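Local coordinates for geranylgeranyl pyrophosphate synthetase (Pyrococcus horikoshii, PDB 1WY0), which probably catalyses the condensation of isopentenyl diphosphate with allylic diphosphates to build the C20 chain of geranylgeranyl diphosphate, at residues 244-249 with 301-306; 248-253 with 295-300. All blocks are in the same frame, centred on the assembly; numbering follows the deposited sequence.

In the fold
Two neighbouring contacts show how a short helix is seated on the junction of two helices. Both start from helix 245-253: contact 1 uses its first turn and contact 2 its last, with Ala248 and His249 common to the two segments. On the partner side the order reverses, since contact 2 takes the break between helices 283-296 and 299-315, and contact 1 the turns that follow it. The centres lie about 7 Å apart, on the same side of the chain's centre, and the contacts themselves touch where Ile246 O meets Ser299 CB. Contact 1 is the deeper of the two, contact 2 only partly buried. Together they join the short helix to the C-terminal part of this all-helical subunit.

Contact 1: residues 244-249 with 301-306; sequences TLIVAH and DYAAEI
Leu245 reaches helix 299-315 with its whole branched end. Its CG is anti to the backbone N (chi1 173°), and from there CD1 meets the edge of the Tyr302 ring, near its plane, at CE2 (3.7 Å). The other methyl, CD2, lies 3.9 Å from Ile306 CG2. One residue on, Ile246 sets its CG1 against Ala303 CB at 3.5 Å, a tight carbon pair at the point where the two backbones come nearest, with CA atoms of Ile246 and Ala303 5.6 Å apart. His249, its polar end turned to Ser299, ends the walk with an offset stack on Tyr302: the ring centroids are 4.3 Å apart and the planes 29° from parallel. His249 CD2 sits over one Tyr302 face, 3.2 Å from Tyr302 CG, while Tyr302 CB makes a CH-pi contact over the imidazole. Ile306 CG1 lies over the opposite phenol face, which leaves the tyrosine ring between imidazole and aliphatic carbon. Ile216 of helix 197-224 also touches Leu245 and Ala303, and Ile167 touches Leu245 and Tyr302. The segment axes run 127° apart, 8.9 Å at closest approach, a largely apolar and aromatic helix-helix interface within the all-alpha polyprenyl synthetase fold.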
loop_
_atom_site.group_PDB
_atom_site.type_symbol
_atom_site.label_atom_id
_atom_site.label_comp_id
_atom_site.label_asym_id
_atom_site.label_seq_id
_atom_site.Cartn_x
_atom_site.Cartn_y
_atom_site.Cartn_z
ATOM N N THR A 244 24.354 -9.216 -1.545
ATOM C CA THR A 244 24.106 -9.874 -2.820
ATOM C C THR A 244 24.515 -11.341 -2.679
ATOM O O THR A 244 25.027 -11.743 -1.640
ATOM C CB THR A 244 24.948 -9.241 -3.929
ATOM O OG1 THR A 244 26.305 -9.685 -3.801
ATOM C CG2 THR A 244 24.908 -7.717 -3.822
ATOM N N LEU A 245 24.291 -12.135 -3.722
ATOM C CA LEU A 245 24.670 -13.547 -3.687
ATOM C C LEU A 245 26.185 -13.683 -3.681
ATOM O O LEU A 245 26.723 -14.657 -3.162
ATOM C CB LEU A 245 24.104 -14.285 -4.901
ATOM C CG LEU A 245 24.572 -15.733 -5.055
ATOM C CD1 LEU A 245 24.380 -16.499 -3.753
ATOM C CD2 LEU A 245 23.799 -16.384 -6.190
ATOM N N ILE A 246 26.863 -12.701 -4.273
ATOM C CA ILE A 246 28.317 -12.688 -4.337
ATOM C C ILE A 246 28.912 -12.533 -2.940
ATOM O O ILE A 246 29.846 -13.239 -2.556
ATOM C CB ILE A 246 28.807 -11.529 -5.227
ATOM C CG1 ILE A 246 28.194 -11.663 -6.621
ATOM C CG2 ILE A 246 30.331 -11.528 -5.304
ATOM C CD1 ILE A 246 28.288 -10.413 -7.469
ATOM N N VAL A 247 28.360 -11.600 -2.175
ATOM C CA VAL A 247 28.825 -11.342 -0.822
ATOM C C VAL A 247 28.469 -12.516 0.099
ATOM O O VAL A 247 29.223 -12.842 1.019
ATOM C CB VAL A 247 28.195 -10.036 -0.298
ATOM C CG1 VAL A 247 28.449 -9.878 1.167
ATOM C CG2 VAL A 247 28.777 -8.859 -1.040
ATOM N N ALA A 248 27.323 -13.154 -0.141
ATOM C CA ALA A 248 26.924 -14.295 0.679
ATOM C C ALA A 248 27.893 -15.457 0.438
ATOM O O ALA A 248 28.308 -16.132 1.380
ATOM C CB ALA A 248 25.500 -14.723 0.349
ATOM N N HIS A 249 28.248 -15.692 -0.820
ATOM C CA HIS A 249 29.179 -16.769 -1.138
ATOM C C HIS A 249 30.522 -16.492 -0.485
ATOM O O HIS A 249 31.160 -17.394 0.049
ATOM C CB HIS A 249 29.382 -16.892 -2.646
ATOM C CG HIS A 249 30.399 -17.921 -3.033
ATOM N ND1 HIS A 249 31.748 -17.645 -3.111
ATOM C CD2 HIS A 249 30.260 -19.213 -3.409
ATOM C CE1 HIS A 249 32.397 -18.722 -3.518
ATOM N NE2 HIS A 249 31.515 -19.687 -3.707
ATOM N N ASP A 301 32.332 -15.195 -9.948
ATOM C CA ASP A 301 32.100 -16.250 -10.933
ATOM C C ASP A 301 30.965 -17.172 -10.456
ATOM O O ASP A 301 30.095 -17.569 -11.231
ATOM C CB ASP A 301 33.397 -17.051 -11.122
ATOM C CG ASP A 301 33.616 -17.486 -12.555
ATOM O OD1 ASP A 301 32.970 -18.469 -12.999
ATOM O OD2 ASP A 301 34.440 -16.839 -13.244
ATOM N N TYR A 302 30.982 -17.504 -9.171
ATOM C CA TYR A 302 29.953 -18.356 -8.590
ATOM C C TYR A 302 28.558 -17.822 -8.902
ATOM O O TYR A 302 27.724 -18.540 -9.450
ATOM C CB TYR A 302 30.124 -18.435 -7.074
ATOM C CG TYR A 302 28.942 -19.058 -6.357
ATOM C CD1 TYR A 302 28.802 -20.445 -6.266
ATOM C CD2 TYR A 302 27.955 -18.255 -5.782
ATOM C CE1 TYR A 302 27.698 -21.014 -5.620
ATOM C CE2 TYR A 302 26.856 -18.806 -5.139
ATOM C CZ TYR A 302 26.730 -20.185 -5.063
ATOM O OH TYR A 302 25.623 -20.726 -4.461
ATOM N N ALA A 303 28.312 -16.563 -8.539
ATOM C CA ALA A 303 27.016 -15.928 -8.769
ATOM C C ALA A 303 26.672 -15.856 -10.256
ATOM O O ALA A 303 25.507 -16.011 -10.647
ATOM C CB ALA A 303 27.004 -14.528 -8.155
ATOM N N ALA A 304 27.682 -15.623 -11.089
ATOM C CA ALA A 304 27.465 -15.556 -12.534
ATOM C C ALA A 304 26.908 -16.889 -13.045
ATOM O O ALA A 304 25.977 -16.922 -13.857
ATOM C CB ALA A 304 28.774 -15.223 -13.246
ATOM N N GLU A 305 27.480 -17.985 -12.553
ATOM C CA GLU A 305 27.058 -19.323 -12.957
ATOM C C GLU A 305 25.652 -19.632 -12.484
ATOM O O GLU A 305 24.851 -20.196 -13.229
ATOM C CB GLU A 305 28.023 -20.378 -12.405
ATOM C CG GLU A 305 29.370 -20.378 -13.092
ATOM C CD GLU A 305 29.328 -19.695 -14.447
ATOM O OE1 GLU A 305 28.571 -20.154 -15.329
ATOM O OE2 GLU A 305 30.050 -18.688 -14.625
ATOM N N ILE A 306 25.353 -19.273 -11.243
ATOM C CA ILE A 306 24.023 -19.510 -10.709
ATOM C C ILE A 306 22.996 -18.824 -11.595
ATOM O O ILE A 306 21.970 -19.407 -11.945
ATOM C CB ILE A 306 23.893 -18.968 -9.279
ATOM C CG1 ILE A 306 24.665 -19.872 -8.323
ATOM C CG2 ILE A 306 22.437 -18.878 -8.879
ATOM C CD1 ILE A 306 24.351 -21.354 -8.502
#

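Contact 2: residues 248-253 with 295-300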
loop_
_atom_site.group_PDB
_atom_site.type_symbol
_atom_site.label_atom_id
_atom_site.label_comp_id
_atom_site.label_asym_id
_atom_site.label_seq_id
_atom_site.Cartn_x
_atom_site.Cartn_y
_atom_site.Cartn_z
ATOM N N ALA A 248 27.323 -13.154 -0.141
ATOM C CA ALA A 248 26.924 -14.295 0.679
ATOM C C ALA A 248 27.893 -15.457 0.438
ATOM O O ALA A 248 28.308 -16.132 1.380
ATOM C CB ALA A 248 25.500 -14.723 0.349
ATOM N N HIS A 249 28.248 -15.692 -0.820
ATOM C CA HIS A 249 29.179 -16.769 -1.138
ATOM C C HIS A 249 30.522 -16.492 -0.485
ATOM O O HIS A 249 31.160 -17.394 0.049
ATOM C CB HIS A 249 29.382 -16.892 -2.646
ATOM C CG HIS A 249 30.399 -17.921 -3.033
ATOM N ND1 HIS A 249 31.748 -17.645 -3.111
ATOM C CD2 HIS A 249 30.260 -19.213 -3.409
ATOM C CE1 HIS A 249 32.397 -18.722 -3.518
ATOM N NE2 HIS A 249 31.515 -19.687 -3.707
ATOM N N PHE A 250 30.959 -15.242 -0.527
ATOM C CA PHE A 250 32.257 -14.897 0.058
ATOM C C PHE A 250 32.299 -15.137 1.572
ATOM O O PHE A 250 33.241 -15.698 2.122
ATOM C CB PHE A 250 32.550 -13.427 -0.239
ATOM C CG PHE A 250 33.697 -12.965 0.612
ATOM C CD1 PHE A 250 33.446 -12.253 1.777
ATOM C CD2 PHE A 250 34.998 -13.217 0.213
ATOM C CE1 PHE A 250 34.504 -11.790 2.547
ATOM C CE2 PHE A 250 36.057 -12.752 0.990
ATOM C CZ PHE A 250 35.814 -12.040 2.158
ATOM N N PHE A 251 31.251 -14.648 2.266
ATOM C CA PHE A 251 31.184 -14.852 3.713
ATOM C C PHE A 251 31.124 -16.342 4.076
ATOM O O PHE A 251 31.579 -16.777 5.127
ATOM C CB PHE A 251 29.943 -14.139 4.255
ATOM C CG PHE A 251 30.215 -12.667 4.385
ATOM C CD1 PHE A 251 31.500 -12.223 4.671
ATOM C CD2 PHE A 251 29.178 -11.760 4.240
ATOM C CE1 PHE A 251 31.747 -10.864 4.806
ATOM C CE2 PHE A 251 29.434 -10.399 4.377
ATOM C CZ PHE A 251 30.715 -9.947 4.660
ATOM N N GLU A 252 30.505 -17.131 3.176
ATOM C CA GLU A 252 30.416 -18.564 3.443
ATOM C C GLU A 252 31.760 -19.287 3.254
ATOM O O GLU A 252 32.029 -20.325 3.845
ATOM C CB GLU A 252 29.354 -19.185 2.533
ATOM C CG GLU A 252 28.647 -20.362 3.216
ATOM C CD GLU A 252 27.258 -20.537 2.648
ATOM O OE1 GLU A 252 26.408 -19.699 2.911
ATOM O OE2 GLU A 252 27.022 -21.553 1.987
ATOM N N ASN A 253 32.618 -18.720 2.388
ATOM C CA ASN A 253 33.803 -19.479 2.008
ATOM C C ASN A 253 35.126 -18.887 2.516
ATOM O O ASN A 253 36.161 -19.550 2.534
ATOM C CB ASN A 253 33.815 -19.589 0.483
ATOM C CG ASN A 253 32.976 -20.766 0.053
ATOM O OD1 ASN A 253 33.384 -21.921 0.138
ATOM N ND2 ASN A 253 31.804 -20.442 -0.525
ATOM N N LYS A 295 37.144 -12.287 -5.548
ATOM C CA LYS A 295 37.625 -13.111 -6.656
ATOM C C LYS A 295 38.468 -14.282 -6.145
ATOM O O LYS A 295 38.496 -15.374 -6.699
ATOM C CB LYS A 295 38.496 -12.233 -7.556
ATOM C CG LYS A 295 37.689 -11.298 -8.452
ATOM C CD LYS A 295 38.610 -10.423 -9.303
ATOM C CE LYS A 295 37.846 -9.498 -10.258
ATOM N NZ LYS A 295 38.792 -8.776 -11.111
ATOM N N LYS A 296 39.211 -13.988 -5.063
ATOM C CA LYS A 296 40.035 -15.012 -4.431
ATOM C C LYS A 296 39.251 -16.305 -4.198
ATOM O O LYS A 296 39.777 -17.406 -4.293
ATOM C CB LYS A 296 40.512 -14.447 -3.094
ATOM C CG LYS A 296 41.487 -15.369 -2.353
ATOM C CD LYS A 296 42.141 -14.650 -1.167
ATOM C CE LYS A 296 42.933 -15.581 -0.235
ATOM N NZ LYS A 296 43.377 -14.837 0.947
ATOM N N TYR A 297 37.955 -16.143 -3.848
ATOM C CA TYR A 297 37.141 -17.310 -3.521
ATOM C C TYR A 297 36.117 -17.654 -4.614
ATOM O O TYR A 297 35.179 -18.412 -4.398
ATOM C CB TYR A 297 36.409 -17.039 -2.201
ATOM C CG TYR A 297 37.383 -16.930 -1.083
ATOM C CD1 TYR A 297 37.820 -18.076 -0.423
ATOM C CD2 TYR A 297 37.831 -15.680 -0.664
ATOM C CE1 TYR A 297 38.704 -17.972 0.641
ATOM C CE2 TYR A 297 38.707 -15.572 0.404
ATOM C CZ TYR A 297 39.140 -16.714 1.058
ATOM O OH TYR A 297 40.034 -16.615 2.107
ATOM N N GLY A 298 36.281 -17.033 -5.801
ATOM C CA GLY A 298 35.412 -17.388 -6.923
ATOM C C GLY A 298 33.974 -16.878 -6.734
ATOM O O GLY A 298 33.060 -17.203 -7.481
ATOM N N SER A 299 33.769 -16.048 -5.721
ATOM C CA SER A 299 32.434 -15.535 -5.421
ATOM C C SER A 299 31.723 -14.867 -6.603
ATOM O O SER A 299 30.552 -15.133 -6.843
ATOM C CB SER A 299 32.508 -14.565 -4.237
ATOM O OG SER A 299 32.905 -15.253 -3.056
ATOM N N ILE A 300 32.407 -13.999 -7.340
ATOM C CA ILE A 300 31.748 -13.357 -8.466
ATOM C C ILE A 300 31.358 -14.409 -9.508
ATOM O O ILE A 300 30.198 -14.507 -9.896
ATOM C CB ILE A 300 32.634 -12.281 -9.125
ATOM C CG1 ILE A 300 33.007 -11.201 -8.101
ATOM C CG2 ILE A 300 31.877 -11.643 -10.271
ATOM C CD1 ILE A 300 33.825 -10.043 -8.665
#
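His249 and Ser299 supply the hydrogen bond across this contact, 2.7 Å between ND1 and OG. Either atom could be the donor, and the bond is nearly straight at 162°. Ser299 OG is anti to its own carbonyl carbon (chi1 -65°) and lies at the imidazole edge, near the ring plane. It also sits 3.4 Å from Phe250 CB, with the angle to Phe250 N too poor for a hydrogen bond. Tyr297 O lies 2.9 Å from His249 CE1, near the plane of the imidazole. Within the short helix, Asn253 ND2 donates to His249 O at 3.2 Å; this amide nitrogen also lies above one face of the imidazole, offset toward its rim.

The apolar part belongs to Phe250 and Tyr297. Their rings meet obliquely, with planes at 74°, and the nearest carbons are Phe250 CE2 and Tyr297 CD2, 3.8 Å apart. Leu293 and Leu294 of helix 283-296 add further contacts to this phenylalanine. Beyond the tyrosine ring's other edge, on the same side of its plane, Asn253 O comes within 3.5 Å of Tyr297 CE1, while the hydroxyl is hydrogen-bonded to Asp258 and to Asp255 N.

The backbone turns here through a Schellman motif that ends helix 283-296. Gly298, at positive phi, is its C-prime residue, and it is also the N-cap position of helix 299-315.

The bond at ND1, with the stack on Tyr302, probably restrains the buried imidazole's rotation and ties it to the first residue of helix 299-315. The Tyr297 carbonyl oxygen beside His249 CE1 could stabilise positive charge on the ring.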